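AGR_C_4470p (Agrobacterium tumefaciens str. C58, PDB 2HQV) is of unknown function but belongs to the ChuX/HutX family of haem-utilisation proteins and so probably takes part in handling haem. Local coordinates at residues H109-I114 against H123-N128; F134-F139 against E180-F185. All blocks are in the same frame, centred on the assembly; numbering follows the deposited sequence.

How the interactions relate
From the N terminus the chain passes helix 16-32 and the first strands of the six-stranded sheet before strand 111-114 opens interaction 1. Strand 123-124 returns antiparallel to it and closes that contact, a local hairpin with eight residues between its segments. The chain then enters strand 129-139, whose second half opens interaction 2; this closes only after 40 further residues, when helix 172-185 comes back to the sheet near the C terminus. The two contacts therefore follow in series, neither nested nor crossed. Their centres lie about 24 Å apart on opposite sides of the chain's centre: interaction 1 joins two strands of the small three-stranded sheet, interaction 2 ties the C-terminal helix to the large one.

Interaction 1 (H109-I114 against H123-N128); sequences HGWFNI and HIKKDN
Lys125 runs its aliphatic chain over one face of the Trp111 indole. Its CB sits above the six-membered ring, 3.6 Å from the centroid and 6° off the normal, a CH-pi contact. CG, anti to the backbone N (chi1 -163°), moves toward the rim and lies 3.7 Å from Trp111 CE2; CD, already past the ring's outline, still lies 3.7 Å from CZ2, and the extended chain then carries NZ away from Trp111. His123 O lies at the indole edge, near CZ3. Beside this CH-pi contact, Phe112 and Ile124 form an antiparallel hydrogen-bonded pair: Phe112 N reaches Ile124 O at 2.7 Å and Ile124 N reaches Phe112 O at 2.8 Å, both nearly straight. Farther along, Asp127 N donates to Gly110 O at 3.0 Å, just past the inverse gamma turn centred on Lys125. Ile114 CD1 meets Ile124 CD1 at 4.0 Å on the buried side, where Trp76 of helix 72-79 touches both isoleucines. Lys126 turns its ammonium to Asp73 and Glu107. The arrangement is a beta hairpin, and His123 and Ile124 pair with a strand of the second subunit, continuing the sheet across the dimer interface.

Interaction 2 (F134-F139 against E180-F185); sequences FVDRGF and ELRDGF
Phe134 sets CG, and with it the ring, anti to its carbonyl carbon (chi1 -62°); Arg182 sets CG anti to the backbone N (chi1 -177°), and this CG touches Phe134 CB at 3.3 Å. The helix backbone follows over the ring: Arg182 CA makes a CH-pi contact 4.3 Å from the Phe134 centroid, offset toward the rim. Leu181 comes to the ring's edge, its CD2 3.6 Å from Phe134 CE2, the two side chains crossing at about a right angle. Phe185 approaches Phe134 obliquely, its CD2 3.7 Å from Phe134 CE1; the planes are 24° apart, but the lateral displacement is large and little of either ring faces the other. Beyond CG the Arg182 chain bends twice and brings NH2 to Asp136 OD2 at 3.4 Å, a weak hydrogen bond within a salt bridge. NH1 turns instead to Asp183 OD1 at 2.6 Å, so the guanidinium links two carboxylates. The stronger partner of Asp136 is Arg143 on the adjacent strand 142-151. Ile75 of helix 72-79 also touches Phe134. This is helix-on-sheet packing, with the C-terminal helix laid across strand 129-139 of the antiparallel sheet through one buried phenylalanine and a charged network.

Interaction 1 (H109-I114 against H123-N128)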
ATOM      1  N   HIS A 109     -19.202   8.151  -1.920  1.00 31.74           N
ATOM      2  CA  HIS A 109     -18.887   8.156  -0.500  1.00 34.60           C
ATOM      3  C   HIS A 109     -17.412   8.335  -0.116  1.00 34.00           C
ATOM      4  O   HIS A 109     -16.865   7.560   0.662  1.00 32.39           O
ATOM      5  CB  HIS A 109     -19.463   6.896   0.149  1.00 37.91           C
ATOM      6  CG  HIS A 109     -20.943   6.760  -0.041  1.00 41.74           C
ATOM      7  ND1 HIS A 109     -21.505   6.315  -1.219  1.00 42.40           N
ATOM      8  CD2 HIS A 109     -21.980   7.084   0.769  1.00 42.79           C
ATOM      9  CE1 HIS A 109     -22.822   6.373  -1.128  1.00 43.09           C
ATOM     10  NE2 HIS A 109     -23.136   6.837   0.070  1.00 42.82           N
ATOM     11  N   GLY A 110     -16.780   9.364  -0.668  1.00 32.70           N
ATOM     12  CA  GLY A 110     -15.397   9.651  -0.329  1.00 34.61           C
ATOM     13  C   GLY A 110     -14.328   8.850  -1.045  1.00 33.30           C
ATOM     14  O   GLY A 110     -13.140   9.146  -0.903  1.00 34.17           O
ATOM     15  N   TRP A 111     -14.737   7.840  -1.803  1.00 31.62           N
ATOM     16  CA  TRP A 111     -13.788   7.013  -2.532  1.00 31.91           C
ATOM     17  C   TRP A 111     -13.839   7.252  -4.035  1.00 32.05           C
ATOM     18  O   TRP A 111     -14.916   7.412  -4.638  1.00 29.15           O
ATOM     19  CB  TRP A 111     -14.020   5.526  -2.247  1.00 33.04           C
ATOM     20  CG  TRP A 111     -13.655   5.102  -0.847  1.00 35.39           C
ATOM     21  CD1 TRP A 111     -14.429   5.216   0.282  1.00 36.24           C
ATOM     22  CD2 TRP A 111     -12.425   4.493  -0.428  1.00 35.02           C
ATOM     23  NE1 TRP A 111     -13.754   4.707   1.372  1.00 34.94           N
ATOM     24  CE2 TRP A 111     -12.525   4.259   0.966  1.00 35.09           C
ATOM     25  CE3 TRP A 111     -11.251   4.117  -1.094  1.00 35.85           C
ATOM     26  CZ2 TRP A 111     -11.490   3.667   1.704  1.00 37.15           C
ATOM     27  CZ3 TRP A 111     -10.223   3.525  -0.360  1.00 37.05           C
ATOM     28  CH2 TRP A 111     -10.352   3.306   1.026  1.00 34.54           C
ATOM     29  N   PHE A 112     -12.647   7.277  -4.613  1.00 30.53           N
ATOM     30  CA  PHE A 112     -12.432   7.485  -6.032  1.00 32.09           C
ATOM     31  C   PHE A 112     -12.056   6.103  -6.556  1.00 32.68           C
ATOM     32  O   PHE A 112     -10.948   5.606  -6.323  1.00 29.69           O
ATOM     33  CB  PHE A 112     -11.290   8.495  -6.213  1.00 31.42           C
ATOM     34  CG  PHE A 112     -11.135   9.008  -7.613  1.00 34.56           C
ATOM     35  CD1 PHE A 112     -12.122   9.801  -8.193  1.00 35.82           C
ATOM     36  CD2 PHE A 112      -9.983   8.728  -8.346  1.00 34.86           C
ATOM     37  CE1 PHE A 112     -11.964  10.307  -9.476  1.00 37.47           C
ATOM     38  CE2 PHE A 112      -9.811   9.229  -9.633  1.00 35.17           C
ATOM     39  CZ  PHE A 112     -10.803  10.021 -10.202  1.00 37.82           C
ATOM     40  N   ASN A 113     -13.003   5.481  -7.247  1.00 32.16           N
ATOM     41  CA  ASN A 113     -12.832   4.147  -7.788  1.00 33.56           C
ATOM     42  C   ASN A 113     -12.278   4.202  -9.209  1.00 35.39           C
ATOM     43  O   ASN A 113     -12.953   4.632 -10.147  1.00 32.49           O
ATOM     44  CB  ASN A 113     -14.179   3.432  -7.726  1.00 36.61           C
ATOM     45  CG  ASN A 113     -14.820   3.549  -6.346  1.00 37.85           C
ATOM     46  OD1 ASN A 113     -16.003   3.862  -6.219  1.00 40.31           O
ATOM     47  ND2 ASN A 113     -14.030   3.301  -5.306  1.00 36.71           N
ATOM     48  N   ILE A 114     -11.033   3.760  -9.348  1.00 34.72           N
ATOM     49  CA  ILE A 114     -10.347   3.786 -10.632  1.00 38.69           C
ATOM     50  C   ILE A 114     -10.222   2.426 -11.303  1.00 41.17           C
ATOM     51  O   ILE A 114      -9.655   1.487 -10.741  1.00 40.38           O
ATOM     52  CB  ILE A 114      -8.935   4.383 -10.483  1.00 37.65           C
ATOM     53  CG1 ILE A 114      -8.184   3.668  -9.351  1.00 35.23           C
ATOM     54  CG2 ILE A 114      -9.032   5.882 -10.227  1.00 38.92           C
ATOM     55  CD1 ILE A 114      -6.726   4.091  -9.215  1.00 35.52           C
ATOM     56  N   HIS A 123      -9.053   1.501  -5.519  1.00 30.52           N
ATOM     57  CA  HIS A 123      -9.837   2.544  -4.870  1.00 31.07           C
ATOM     58  C   HIS A 123      -9.000   3.498  -4.043  1.00 30.25           C
ATOM     59  O   HIS A 123      -8.226   3.070  -3.184  1.00 26.96           O
ATOM     60  CB  HIS A 123     -10.864   1.882  -3.958  1.00 33.42           C
ATOM     61  CG  HIS A 123     -11.573   0.734  -4.598  1.00 34.90           C
ATOM     62  ND1 HIS A 123     -12.693   0.893  -5.383  1.00 38.41           N
ATOM     63  CD2 HIS A 123     -11.279  -0.589  -4.622  1.00 36.66           C
ATOM     64  CE1 HIS A 123     -13.059  -0.281  -5.867  1.00 39.68           C
ATOM     65  NE2 HIS A 123     -12.216  -1.196  -5.420  1.00 38.26           N
ATOM     66  N   ILE A 124      -9.192   4.793  -4.289  1.00 28.69           N
ATOM     67  CA  ILE A 124      -8.473   5.834  -3.572  1.00 28.18           C
ATOM     68  C   ILE A 124      -9.435   6.567  -2.628  1.00 29.76           C
ATOM     69  O   ILE A 124     -10.514   7.003  -3.051  1.00 27.45           O
ATOM     70  CB  ILE A 124      -7.853   6.826  -4.574  1.00 27.92           C
ATOM     71  CG1 ILE A 124      -6.863   6.079  -5.479  1.00 26.75           C
ATOM     72  CG2 ILE A 124      -7.180   7.974  -3.837  1.00 30.58           C
ATOM     73  CD1 ILE A 124      -6.169   6.951  -6.511  1.00 29.79           C
ATOM     74  N   LYS A 125      -9.059   6.701  -1.356  1.00 29.00           N
ATOM     75  CA  LYS A 125      -9.927   7.394  -0.406  1.00 31.96           C
ATOM     76  C   LYS A 125      -9.694   8.894  -0.553  1.00 31.62           C
ATOM     77  O   LYS A 125      -9.026   9.534   0.269  1.00 30.79           O
ATOM     78  CB  LYS A 125      -9.653   6.943   1.035  1.00 33.72           C
ATOM     79  CG  LYS A 125     -10.796   7.310   1.995  1.00 37.33           C
ATOM     80  CD  LYS A 125     -10.584   6.775   3.404  1.00 40.26           C
ATOM     81  CE  LYS A 125     -11.727   7.197   4.329  1.00 44.29           C
ATOM     82  NZ  LYS A 125     -11.542   6.648   5.704  1.00 47.54           N
ATOM     83  N   LYS A 126     -10.261   9.430  -1.628  1.00 29.54           N
ATOM     84  CA  LYS A 126     -10.149  10.830  -1.993  1.00 32.42           C
ATOM     85  C   LYS A 126     -10.494  11.812  -0.883  1.00 32.79           C
ATOM     86  O   LYS A 126      -9.853  12.850  -0.764  1.00 30.27           O
ATOM     87  CB  LYS A 126     -11.028  11.115  -3.221  1.00 32.81           C
ATOM     88  CG  LYS A 126     -11.050  12.570  -3.660  1.00 34.93           C
ATOM     89  CD  LYS A 126     -12.092  12.812  -4.747  1.00 36.79           C
ATOM     90  CE  LYS A 126     -12.281  14.301  -5.009  1.00 40.07           C
ATOM     91  NZ  LYS A 126     -13.388  14.586  -5.965  1.00 38.59           N
ATOM     92  N   ASP A 127     -11.492  11.492  -0.063  1.00 33.12           N
ATOM     93  CA  ASP A 127     -11.869  12.421   0.993  1.00 36.30           C
ATOM     94  C   ASP A 127     -10.840  12.514   2.117  1.00 34.44           C
ATOM     95  O   ASP A 127     -10.981  13.325   3.023  1.00 35.06           O
ATOM     96  CB  ASP A 127     -13.272  12.093   1.534  1.00 37.08           C
ATOM     97  CG  ASP A 127     -13.310  10.853   2.412  1.00 38.97           C
ATOM     98  OD1 ASP A 127     -12.332  10.080   2.457  1.00 37.96           O
ATOM     99  OD2 ASP A 127     -14.354  10.649   3.061  1.00 37.60           O
ATOM    100  N   ASN A 128      -9.792  11.701   2.038  1.00 34.08           N
ATOM    101  CA  ASN A 128      -8.721  11.726   3.042  1.00 35.16           C
ATOM    102  C   ASN A 128      -7.598  12.672   2.607  1.00 33.39           C
ATOM    103  O   ASN A 128      -6.695  12.977   3.386  1.00 32.45           O
ATOM    104  CB  ASN A 128      -8.106  10.334   3.224  1.00 36.03           C
ATOM    105  CG  ASN A 128      -8.813   9.499   4.280  1.00 41.16           C
ATOM    106  OD1 ASN A 128      -8.308   8.446   4.687  1.00 42.41           O
ATOM    107  ND2 ASN A 128      -9.979   9.950   4.723  1.00 38.49           N
TER

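Interaction 2 (F134-F139 against E180-F185)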
ATOM      1  N   PHE A 134       3.855  18.537  -5.311  1.00 28.52           N
ATOM      2  CA  PHE A 134       4.721  18.229  -6.439  1.00 29.57           C
ATOM      3  C   PHE A 134       6.153  18.299  -5.920  1.00 31.50           C
ATOM      4  O   PHE A 134       6.632  19.373  -5.542  1.00 30.75           O
ATOM      5  CB  PHE A 134       4.505  19.250  -7.567  1.00 29.27           C
ATOM      6  CG  PHE A 134       3.116  19.240  -8.130  1.00 28.15           C
ATOM      7  CD1 PHE A 134       2.054  19.792  -7.417  1.00 29.99           C
ATOM      8  CD2 PHE A 134       2.863  18.651  -9.365  1.00 29.42           C
ATOM      9  CE1 PHE A 134       0.759  19.758  -7.924  1.00 30.02           C
ATOM     10  CE2 PHE A 134       1.575  18.607  -9.887  1.00 31.44           C
ATOM     11  CZ  PHE A 134       0.514  19.159  -9.169  1.00 31.04           C
ATOM     12  N   VAL A 135       6.823  17.148  -5.892  1.00 30.95           N
ATOM     13  CA  VAL A 135       8.188  17.057  -5.386  1.00 29.44           C
ATOM     14  C   VAL A 135       9.199  16.928  -6.524  1.00 30.60           C
ATOM     15  O   VAL A 135       9.158  15.987  -7.312  1.00 29.73           O
ATOM     16  CB  VAL A 135       8.309  15.860  -4.419  1.00 30.04           C
ATOM     17  CG1 VAL A 135       9.700  15.800  -3.806  1.00 29.14           C
ATOM     18  CG2 VAL A 135       7.243  15.981  -3.326  1.00 28.87           C
ATOM     19  N   ASP A 136      10.101  17.901  -6.597  1.00 31.65           N
ATOM     20  CA  ASP A 136      11.122  17.962  -7.638  1.00 31.54           C
ATOM     21  C   ASP A 136      12.465  18.116  -6.923  1.00 33.73           C
ATOM     22  O   ASP A 136      12.846  19.220  -6.538  1.00 31.56           O
ATOM     23  CB  ASP A 136      10.841  19.180  -8.535  1.00 28.64           C
ATOM     24  CG  ASP A 136      11.867  19.359  -9.642  1.00 30.86           C
ATOM     25  OD1 ASP A 136      12.927  18.692  -9.609  1.00 26.68           O
ATOM     26  OD2 ASP A 136      11.606  20.183 -10.552  1.00 28.45           O
ATOM     27  N   ARG A 137      13.163  17.005  -6.736  1.00 36.92           N
ATOM     28  CA  ARG A 137      14.429  17.049  -6.039  1.00 42.27           C
ATOM     29  C   ARG A 137      15.414  15.981  -6.440  1.00 43.91           C
ATOM     30  O   ARG A 137      15.076  14.973  -7.062  1.00 43.13           O
ATOM     31  CB  ARG A 137      14.219  16.941  -4.531  1.00 42.71           C
ATOM     32  CG  ARG A 137      13.448  15.709  -4.104  1.00 45.90           C
ATOM     33  CD  ARG A 137      13.227  15.690  -2.601  1.00 49.26           C
ATOM     34  NE  ARG A 137      14.434  15.317  -1.867  1.00 54.81           N
ATOM     35  CZ  ARG A 137      14.820  14.063  -1.637  1.00 55.43           C
ATOM     36  NH1 ARG A 137      14.094  13.041  -2.075  1.00 55.17           N
ATOM     37  NH2 ARG A 137      15.948  13.831  -0.981  1.00 58.19           N
ATOM     38  N   GLY A 138      16.656  16.227  -6.054  1.00 47.85           N
ATOM     39  CA  GLY A 138      17.720  15.290  -6.321  1.00 51.66           C
ATOM     40  C   GLY A 138      17.482  14.052  -5.484  1.00 54.74           C
ATOM     41  O   GLY A 138      17.241  14.122  -4.281  1.00 54.79           O
ATOM     42  N   PHE A 139      17.501  12.913  -6.144  1.00 57.75           N
ATOM     43  CA  PHE A 139      17.327  11.645  -5.481  1.00 56.40           C
ATOM     44  C   PHE A 139      18.578  10.862  -5.747  1.00 50.69           C
ATOM     45  O   PHE A 139      18.784  10.375  -6.856  1.00 59.68           O
ATOM     46  CB  PHE A 139      16.129  10.910  -6.058  1.00 61.09           C
ATOM     47  N   GLU A 180       5.128  22.108 -15.988  1.00 33.01           N
ATOM     48  CA  GLU A 180       4.073  23.042 -16.355  1.00 37.64           C
ATOM     49  C   GLU A 180       3.006  23.093 -15.256  1.00 35.22           C
ATOM     50  O   GLU A 180       2.668  24.159 -14.747  1.00 35.13           O
ATOM     51  CB  GLU A 180       3.453  22.571 -17.671  1.00 43.63           C
ATOM     52  CG  GLU A 180       2.444  23.499 -18.307  1.00 51.59           C
ATOM     53  CD  GLU A 180       1.680  22.802 -19.428  1.00 56.04           C
ATOM     54  OE1 GLU A 180       2.322  22.093 -20.235  1.00 57.55           O
ATOM     55  OE2 GLU A 180       0.441  22.962 -19.504  1.00 57.85           O
ATOM     56  N   LEU A 181       2.474  21.933 -14.895  1.00 31.63           N
ATOM     57  CA  LEU A 181       1.451  21.865 -13.859  1.00 30.29           C
ATOM     58  C   LEU A 181       1.987  22.354 -12.506  1.00 30.04           C
ATOM     59  O   LEU A 181       1.340  23.165 -11.828  1.00 25.75           O
ATOM     60  CB  LEU A 181       0.929  20.432 -13.738  1.00 28.50           C
ATOM     61  CG  LEU A 181      -0.226  20.203 -12.764  1.00 27.90           C
ATOM     62  CD1 LEU A 181      -1.422  21.080 -13.159  1.00 29.96           C
ATOM     63  CD2 LEU A 181      -0.603  18.740 -12.775  1.00 30.11           C
ATOM     64  N   ARG A 182       3.170  21.866 -12.124  1.00 28.80           N
ATOM     65  CA  ARG A 182       3.802  22.259 -10.859  1.00 30.16           C
ATOM     66  C   ARG A 182       4.056  23.772 -10.798  1.00 31.84           C
ATOM     67  O   ARG A 182       3.759  24.409  -9.786  1.00 29.95           O
ATOM     68  CB  ARG A 182       5.121  21.490 -10.665  1.00 30.06           C
ATOM     69  CG  ARG A 182       5.857  21.755  -9.333  1.00 31.28           C
ATOM     70  CD  ARG A 182       6.751  23.000  -9.354  1.00 35.57           C
ATOM     71  NE  ARG A 182       8.056  22.769  -9.975  1.00 41.22           N
ATOM     72  CZ  ARG A 182       8.262  22.688 -11.283  1.00 45.24           C
ATOM     73  NH1 ARG A 182       7.242  22.819 -12.117  1.00 50.42           N
ATOM     74  NH2 ARG A 182       9.482  22.479 -11.760  1.00 41.82           N
ATOM     75  N   ASP A 183       4.597  24.344 -11.873  1.00 31.93           N
ATOM     76  CA  ASP A 183       4.875  25.785 -11.899  1.00 35.11           C
ATOM     77  C   ASP A 183       3.619  26.609 -11.599  1.00 36.55           C
ATOM     78  O   ASP A 183       3.685  27.623 -10.904  1.00 33.29           O
ATOM     79  CB  ASP A 183       5.424  26.223 -13.264  1.00 33.56           C
ATOM     80  CG  ASP A 183       6.816  25.701 -13.531  1.00 34.16           C
ATOM     81  OD1 ASP A 183       7.522  25.346 -12.562  1.00 32.23           O
ATOM     82  OD2 ASP A 183       7.210  25.666 -14.719  1.00 32.43           O
ATOM     83  N   GLY A 184       2.485  26.164 -12.134  1.00 36.52           N
ATOM     84  CA  GLY A 184       1.231  26.869 -11.927  1.00 38.97           C
ATOM     85  C   GLY A 184       0.788  27.012 -10.484  1.00 40.13           C
ATOM     86  O   GLY A 184      -0.011  27.895 -10.157  1.00 39.43           O
ATOM     87  N   PHE A 185       1.300  26.148  -9.615  1.00 40.17           N
ATOM     88  CA  PHE A 185       0.944  26.181  -8.203  1.00 42.10           C
ATOM     89  C   PHE A 185       1.995  26.907  -7.376  1.00 43.63           C
ATOM     90  O   PHE A 185       1.793  27.175  -6.189  1.00 43.21           O
ATOM     91  CB  PHE A 185       0.747  24.754  -7.680  1.00 40.75           C
ATOM     92  CG  PHE A 185      -0.506  24.096  -8.184  1.00 42.25           C
ATOM     93  CD1 PHE A 185      -1.756  24.555  -7.778  1.00 41.84           C
ATOM     94  CD2 PHE A 185      -0.440  23.035  -9.082  1.00 41.57           C
ATOM     95  CE1 PHE A 185      -2.928  23.969  -8.259  1.00 43.06           C
ATOM     96  CE2 PHE A 185      -1.602  22.441  -9.568  1.00 42.40           C
ATOM     97  CZ  PHE A 185      -2.854  22.908  -9.157  1.00 42.90           C
TER